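Local coordinates for protein cystalysin (Treponema denticola, PDB 1C7N) that belongs to the class I and II aminotransferase family of fold-type I enzymes and binds pyridoxal-5'-phosphate, at residues 263-266 / 271-274; 303-308 / 377-382. All coordinates share one frame; numbering follows the deposited sequence.

How the contacts relate
Contact 1 and contact 2 lie on opposite sides of the chain's centre. Their own centres are 41 Å apart, and their nearest atoms are about 29 Å apart, so they do not touch. They follow one another in sequence, and all four segments belong to the part of the chain that makes up the class I and II aminotransferase family. Contact 1 is local: helix 255-267 meets the loop that follows it, beside the second subunit. The side chain of M271 is about 10 Å from a bound pyridoxal-5'-phosphate. Contact 2 is long-range. It pairs helix 289-313 with helix 376-393, and neither of its segments is touched by the other chain of the assembly.

Contact 1 of 2, residues 263-266 / 271-274; sequences KSRD and MPFT
R265 and M271 pack side by side, their side chains pointing the same way. The close part is one face of the R265 guanidinium. NH1 of R265 lies 3.5 Å from CB of M271. CA of M271 sits 3.6 Å above the guanidinium plane of R265, displaced from the centre of the group. CD of P272 lies over the same face but further off, 4.3 Å from NH2 of R265. This is van der Waals packing of CA and CB of M271 and CD of P272 against a flat cation. CG of R265 is anti to its own backbone N (chi1 163°), and bends at chi2 and chi3 then bring the group against the loop.

The rotation of that group is fixed at its edge. NH1 of R265 donates to OD1 of D266 at 2.7 Å, with an N-H...O angle of 166°, as part of a salt bridge. The carboxylate oxygen is in the guanidinium plane and is met on its syn side. NH2 of R265 also bonds to the carbonyl O of N94, so the cation has a second partner.

The contact closes the connection between two consecutive helices, 255-267 and 275-287. After the first, the chain returns so that M271 and P272 lie over R265. T274 then takes the N-cap position of helix 275-287, where its OG1 accepts from N of G277.

The looser side is at D266. Its OD1 is 3.9 Å from N of M271, too long for a bond. Beyond CG, the end of the M271 side chain leads away from the helix. L17 of the second subunit packs on M271, and A243 of that subunit packs on F273. Within the loop, carbonyl O of M271 lies 3.5 Å above the centre of the F273 ring.

Contact 2 of 2, residues 303-308 / 377-382; sequences QRIVKD and SVIQES
I305 and V306 meet I379 and Q380 between two nearly parallel helices. The segment axes approach to 10.2 Å and cross at -21°. I305 faces Q380 along the backbone, with their CA atoms 7.7 Å apart.

Two apolar contacts use the CG2 methyl of I379. CG2 of V306 is 4.0 Å from it, and the two side chains cross at about a right angle. CG2 of I305 lies further from the same methyl, at 4.4 Å. This methyl stands anti to the backbone N of I379, while CG1 leads the rest of the side chain away.

The closest approach is of an amide to a methyl. Q380 bends at chi2 (-84°) and turns its carboxamide toward I305, crossing that side chain at about a right angle. OE1 of Q380 is 3.5 Å from CG2 of I305, and CD is almost as near. Q380 is exposed, while V306 and I379 are buried.

Among polar bonds, OG of S382 donates to O of V378 at 3.0 Å within helix 376-393. That oxygen also accepts from N of S382, and the two donors come from opposite faces of the carbonyl plane.

I305 also touches S376 and L383, which flank segment 377-382. V306 packs on Q328 and I330 of strand 327-331, placing helix 289-313 against the three-stranded antiparallel sheet, consistent with the C-terminal small domain of fold-type I enzymes.

Contact 1 of 2, residues 263-266 / 271-274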
ATOM      1  N   LYS A 263     -10.951  11.105   2.105  1.00 23.21           N
ATOM      2  CA  LYS A 263     -10.309  11.896   3.153  1.00 23.99           C
ATOM      3  C   LYS A 263      -9.786  10.941   4.218  1.00 23.22           C
ATOM      4  O   LYS A 263      -8.636  11.042   4.649  1.00 23.37           O
ATOM      5  CB  LYS A 263     -11.310  12.866   3.795  1.00 25.70           C
ATOM      6  CG  LYS A 263     -12.500  12.171   4.446  1.00 29.85           C
ATOM      7  CD  LYS A 263     -13.430  13.111   5.210  1.00 32.27           C
ATOM      8  CE  LYS A 263     -12.883  13.445   6.592  1.00 34.84           C
ATOM      9  NZ  LYS A 263     -13.895  14.154   7.434  1.00 36.19           N
ATOM     10  N   SER A 264     -10.638  10.012   4.639  1.00 21.83           N
ATOM     11  CA  SER A 264     -10.260   9.047   5.660  1.00 21.57           C
ATOM     12  C   SER A 264      -9.073   8.204   5.209  1.00 20.40           C
ATOM     13  O   SER A 264      -8.135   7.984   5.972  1.00 19.79           O
ATOM     14  CB  SER A 264     -11.438   8.137   5.998  1.00 21.82           C
ATOM     15  OG  SER A 264     -11.076   7.241   7.033  1.00 23.36           O
ATOM     16  N   ARG A 265      -9.115   7.731   3.969  1.00 19.70           N
ATOM     17  CA  ARG A 265      -8.016   6.937   3.442  1.00 20.12           C
ATOM     18  C   ARG A 265      -6.725   7.757   3.458  1.00 20.95           C
ATOM     19  O   ARG A 265      -5.656   7.242   3.788  1.00 20.37           O
ATOM     20  CB  ARG A 265      -8.319   6.479   2.011  1.00 19.82           C
ATOM     21  CG  ARG A 265      -7.090   6.020   1.246  1.00 18.84           C
ATOM     22  CD  ARG A 265      -6.631   7.102   0.283  1.00 20.22           C
ATOM     23  NE  ARG A 265      -7.016   6.756  -1.074  1.00 19.89           N
ATOM     24  CZ  ARG A 265      -6.917   7.560  -2.126  1.00 20.24           C
ATOM     25  NH1 ARG A 265      -6.447   8.794  -2.003  1.00 20.68           N
ATOM     26  NH2 ARG A 265      -7.277   7.113  -3.316  1.00 20.59           N
ATOM     27  N   ASP A 266      -6.831   9.038   3.123  1.00 22.18           N
ATOM     28  CA  ASP A 266      -5.655   9.902   3.086  1.00 24.56           C
ATOM     29  C   ASP A 266      -5.040  10.183   4.455  1.00 25.71           C
ATOM     30  O   ASP A 266      -3.916  10.681   4.537  1.00 27.03           O
ATOM     31  CB  ASP A 266      -5.983  11.217   2.370  1.00 24.07           C
ATOM     32  CG  ASP A 266      -6.303  11.013   0.898  1.00 25.07           C
ATOM     33  OD1 ASP A 266      -5.707  10.107   0.277  1.00 24.08           O
ATOM     34  OD2 ASP A 266      -7.140  11.763   0.354  1.00 25.98           O
ATOM     35  N   MET A 271      -2.871   7.610  -0.510  1.00 24.69           N
ATOM     36  CA  MET A 271      -3.085   7.164  -1.882  1.00 23.97           C
ATOM     37  C   MET A 271      -2.016   6.158  -2.314  1.00 22.12           C
ATOM     38  O   MET A 271      -0.840   6.327  -1.997  1.00 21.41           O
ATOM     39  CB  MET A 271      -3.046   8.383  -2.809  1.00 25.82           C
ATOM     40  CG  MET A 271      -3.264   8.091  -4.282  1.00 28.23           C
ATOM     41  SD  MET A 271      -2.790   9.517  -5.307  1.00 29.64           S
ATOM     42  CE  MET A 271      -1.821   8.709  -6.583  1.00 29.74           C
ATOM     43  N   PRO A 272      -2.411   5.093  -3.036  1.00 21.15           N
ATOM     44  CA  PRO A 272      -1.450   4.083  -3.499  1.00 19.41           C
ATOM     45  C   PRO A 272      -0.603   4.660  -4.634  1.00 18.50           C
ATOM     46  O   PRO A 272      -1.145   5.151  -5.626  1.00 16.95           O
ATOM     47  CB  PRO A 272      -2.341   2.944  -4.001  1.00 20.14           C
ATOM     48  CG  PRO A 272      -3.657   3.170  -3.304  1.00 20.99           C
ATOM     49  CD  PRO A 272      -3.792   4.662  -3.314  1.00 20.19           C
ATOM     50  N   PHE A 273       0.718   4.602  -4.494  1.00 17.45           N
ATOM     51  CA  PHE A 273       1.614   5.120  -5.527  1.00 18.29           C
ATOM     52  C   PHE A 273       2.300   3.974  -6.271  1.00 18.20           C
ATOM     53  O   PHE A 273       3.224   4.199  -7.053  1.00 18.70           O
ATOM     54  CB  PHE A 273       2.693   6.018  -4.901  1.00 18.09           C
ATOM     55  CG  PHE A 273       2.148   7.193  -4.137  1.00 18.33           C
ATOM     56  CD1 PHE A 273       2.535   7.414  -2.818  1.00 18.22           C
ATOM     57  CD2 PHE A 273       1.257   8.080  -4.732  1.00 18.47           C
ATOM     58  CE1 PHE A 273       2.043   8.496  -2.103  1.00 18.33           C
ATOM     59  CE2 PHE A 273       0.758   9.169  -4.026  1.00 18.54           C
ATOM     60  CZ  PHE A 273       1.152   9.378  -2.705  1.00 18.74           C
ATOM     61  N   THR A 274       1.840   2.751  -6.029  1.00 18.74           N
ATOM     62  CA  THR A 274       2.418   1.558  -6.640  1.00 20.18           C
ATOM     63  C   THR A 274       2.155   1.417  -8.133  1.00 20.41           C
ATOM     64  O   THR A 274       1.126   0.876  -8.546  1.00 21.61           O
ATOM     65  CB  THR A 274       1.915   0.292  -5.936  1.00 22.53           C
ATOM     66  OG1 THR A 274       2.180  -0.848  -6.760  1.00 24.99           O
ATOM     67  CG2 THR A 274       0.428   0.394  -5.660  1.00 22.79           C
TER

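Contact 2 of 2, residues 303-308 / 377-382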
ATOM      1  N   GLN A 303     -13.671 -28.905  -7.869  1.00 11.03           N
ATOM      2  CA  GLN A 303     -14.759 -29.010  -6.900  1.00 11.69           C
ATOM      3  C   GLN A 303     -15.498 -30.334  -7.133  1.00 11.74           C
ATOM      4  O   GLN A 303     -16.042 -30.927  -6.202  1.00 10.41           O
ATOM      5  CB  GLN A 303     -15.744 -27.835  -7.027  1.00 10.49           C
ATOM      6  CG  GLN A 303     -16.469 -27.779  -8.364  1.00 10.09           C
ATOM      7  CD  GLN A 303     -17.658 -26.838  -8.357  1.00 10.33           C
ATOM      8  OE1 GLN A 303     -18.102 -26.371  -7.299  1.00  9.47           O
ATOM      9  NE2 GLN A 303     -18.197 -26.567  -9.541  1.00  9.52           N
ATOM     10  N   ARG A 304     -15.518 -30.795  -8.381  1.00 11.77           N
ATOM     11  CA  ARG A 304     -16.185 -32.056  -8.690  1.00 11.50           C
ATOM     12  C   ARG A 304     -15.303 -33.219  -8.227  1.00 11.95           C
ATOM     13  O   ARG A 304     -15.805 -34.248  -7.779  1.00 11.67           O
ATOM     14  CB  ARG A 304     -16.504 -32.129 -10.191  1.00 12.73           C
ATOM     15  CG  ARG A 304     -17.582 -31.115 -10.599  1.00 12.76           C
ATOM     16  CD  ARG A 304     -17.724 -30.944 -12.107  1.00 12.58           C
ATOM     17  NE  ARG A 304     -18.708 -29.909 -12.445  1.00 13.55           N
ATOM     18  CZ  ARG A 304     -20.026 -30.037 -12.289  1.00 12.58           C
ATOM     19  NH1 ARG A 304     -20.539 -31.163 -11.803  1.00 13.13           N
ATOM     20  NH2 ARG A 304     -20.836 -29.037 -12.615  1.00 11.51           N
ATOM     21  N   ILE A 305     -13.988 -33.044  -8.297  1.00 11.56           N
ATOM     22  CA  ILE A 305     -13.069 -34.088  -7.838  1.00 11.70           C
ATOM     23  C   ILE A 305     -13.273 -34.294  -6.331  1.00 11.58           C
ATOM     24  O   ILE A 305     -13.329 -35.429  -5.846  1.00 12.26           O
ATOM     25  CB  ILE A 305     -11.590 -33.695  -8.103  1.00 12.27           C
ATOM     26  CG1 ILE A 305     -11.314 -33.707  -9.608  1.00 13.80           C
ATOM     27  CG2 ILE A 305     -10.638 -34.663  -7.377  1.00 11.35           C
ATOM     28  CD1 ILE A 305      -9.891 -33.318  -9.974  1.00 15.97           C
ATOM     29  N   VAL A 306     -13.397 -33.188  -5.601  1.00 11.38           N
ATOM     30  CA  VAL A 306     -13.590 -33.229  -4.154  1.00 11.64           C
ATOM     31  C   VAL A 306     -14.935 -33.883  -3.824  1.00 11.74           C
ATOM     32  O   VAL A 306     -15.002 -34.814  -3.025  1.00 11.12           O
ATOM     33  CB  VAL A 306     -13.545 -31.797  -3.545  1.00 12.03           C
ATOM     34  CG1 VAL A 306     -13.793 -31.845  -2.043  1.00 11.93           C
ATOM     35  CG2 VAL A 306     -12.185 -31.154  -3.827  1.00 11.70           C
ATOM     36  N   LYS A 307     -15.998 -33.385  -4.441  1.00 11.52           N
ATOM     37  CA  LYS A 307     -17.335 -33.923  -4.221  1.00 14.18           C
ATOM     38  C   LYS A 307     -17.337 -35.429  -4.460  1.00 14.21           C
ATOM     39  O   LYS A 307     -17.829 -36.201  -3.632  1.00 15.60           O
ATOM     40  CB  LYS A 307     -18.328 -33.232  -5.160  1.00 15.26           C
ATOM     41  CG  LYS A 307     -19.751 -33.781  -5.124  1.00 16.41           C
ATOM     42  CD  LYS A 307     -20.659 -32.937  -6.009  1.00 18.59           C
ATOM     43  CE  LYS A 307     -21.959 -33.647  -6.356  1.00 20.89           C
ATOM     44  NZ  LYS A 307     -22.731 -34.049  -5.153  1.00 23.32           N
ATOM     45  N   ASP A 308     -16.776 -35.845  -5.588  1.00 13.78           N
ATOM     46  CA  ASP A 308     -16.721 -37.260  -5.930  1.00 14.94           C
ATOM     47  C   ASP A 308     -15.911 -38.079  -4.933  1.00 14.51           C
ATOM     48  O   ASP A 308     -16.295 -39.195  -4.578  1.00 14.75           O
ATOM     49  CB  ASP A 308     -16.139 -37.438  -7.334  1.00 15.80           C
ATOM     50  CG  ASP A 308     -15.974 -38.895  -7.712  1.00 18.43           C
ATOM     51  OD1 ASP A 308     -14.856 -39.432  -7.554  1.00 18.68           O
ATOM     52  OD2 ASP A 308     -16.972 -39.507  -8.153  1.00 19.41           O
ATOM     53  N   SER A 377      -4.036 -32.662 -10.091  1.00 14.00           N
ATOM     54  CA  SER A 377      -3.178 -33.710  -9.544  1.00 14.73           C
ATOM     55  C   SER A 377      -2.818 -33.404  -8.098  1.00 15.72           C
ATOM     56  O   SER A 377      -2.699 -34.315  -7.273  1.00 16.37           O
ATOM     57  CB  SER A 377      -1.894 -33.831 -10.364  1.00 16.05           C
ATOM     58  OG  SER A 377      -1.144 -32.630 -10.306  1.00 17.82           O
ATOM     59  N   VAL A 378      -2.642 -32.121  -7.792  1.00 14.53           N
ATOM     60  CA  VAL A 378      -2.290 -31.705  -6.437  1.00 13.91           C
ATOM     61  C   VAL A 378      -3.462 -31.933  -5.501  1.00 13.25           C
ATOM     62  O   VAL A 378      -3.276 -32.371  -4.366  1.00 13.90           O
ATOM     63  CB  VAL A 378      -1.870 -30.217  -6.390  1.00 12.45           C
ATOM     64  CG1 VAL A 378      -1.744 -29.758  -4.948  1.00 13.52           C
ATOM     65  CG2 VAL A 378      -0.540 -30.032  -7.108  1.00 10.89           C
ATOM     66  N   ILE A 379      -4.668 -31.637  -5.978  1.00 13.55           N
ATOM     67  CA  ILE A 379      -5.871 -31.841  -5.178  1.00 13.89           C
ATOM     68  C   ILE A 379      -6.019 -33.341  -4.887  1.00 15.64           C
ATOM     69  O   ILE A 379      -6.378 -33.740  -3.776  1.00 16.21           O
ATOM     70  CB  ILE A 379      -7.141 -31.338  -5.922  1.00 13.83           C
ATOM     71  CG1 ILE A 379      -7.036 -29.833  -6.202  1.00 11.15           C
ATOM     72  CG2 ILE A 379      -8.388 -31.620  -5.083  1.00 11.65           C
ATOM     73  CD1 ILE A 379      -6.956 -28.965  -4.964  1.00 13.23           C
ATOM     74  N   GLN A 380      -5.730 -34.165  -5.891  1.00 16.35           N
ATOM     75  CA  GLN A 380      -5.825 -35.622  -5.764  1.00 18.11           C
ATOM     76  C   GLN A 380      -4.817 -36.169  -4.756  1.00 18.04           C
ATOM     77  O   GLN A 380      -5.139 -37.056  -3.962  1.00 18.14           O
ATOM     78  CB  GLN A 380      -5.602 -36.277  -7.130  1.00 19.74           C
ATOM     79  CG  GLN A 380      -6.687 -35.963  -8.142  1.00 22.53           C
ATOM     80  CD  GLN A 380      -7.887 -36.882  -8.010  1.00 24.65           C
ATOM     81  OE1 GLN A 380      -8.328 -37.194  -6.900  1.00 26.58           O
ATOM     82  NE2 GLN A 380      -8.426 -37.315  -9.143  1.00 25.39           N
ATOM     83  N   GLU A 381      -3.594 -35.645  -4.795  1.00 18.10           N
ATOM     84  CA  GLU A 381      -2.551 -36.073  -3.862  1.00 17.80           C
ATOM     85  C   GLU A 381      -3.011 -35.812  -2.436  1.00 17.97           C
ATOM     86  O   GLU A 381      -2.864 -36.660  -1.552  1.00 18.39           O
ATOM     87  CB  GLU A 381      -1.260 -35.282  -4.099  1.00 19.54           C
ATOM     88  CG  GLU A 381      -0.430 -35.727  -5.283  1.00 19.98           C
ATOM     89  CD  GLU A 381       0.690 -34.745  -5.593  1.00 21.79           C
ATOM     90  OE1 GLU A 381       1.278 -34.193  -4.638  1.00 21.76           O
ATOM     91  OE2 GLU A 381       0.986 -34.529  -6.789  1.00 22.64           O
ATOM     92  N   SER A 382      -3.567 -34.623  -2.225  1.00 16.02           N
ATOM     93  CA  SER A 382      -4.037 -34.207  -0.914  1.00 14.39           C
ATOM     94  C   SER A 382      -5.187 -35.074  -0.412  1.00 14.71           C
ATOM     95  O   SER A 382      -5.197 -35.488   0.745  1.00 13.58           O
ATOM     96  CB  SER A 382      -4.478 -32.743  -0.963  1.00 15.01           C
ATOM     97  OG  SER A 382      -3.429 -31.911  -1.435  1.00 15.99           O
TER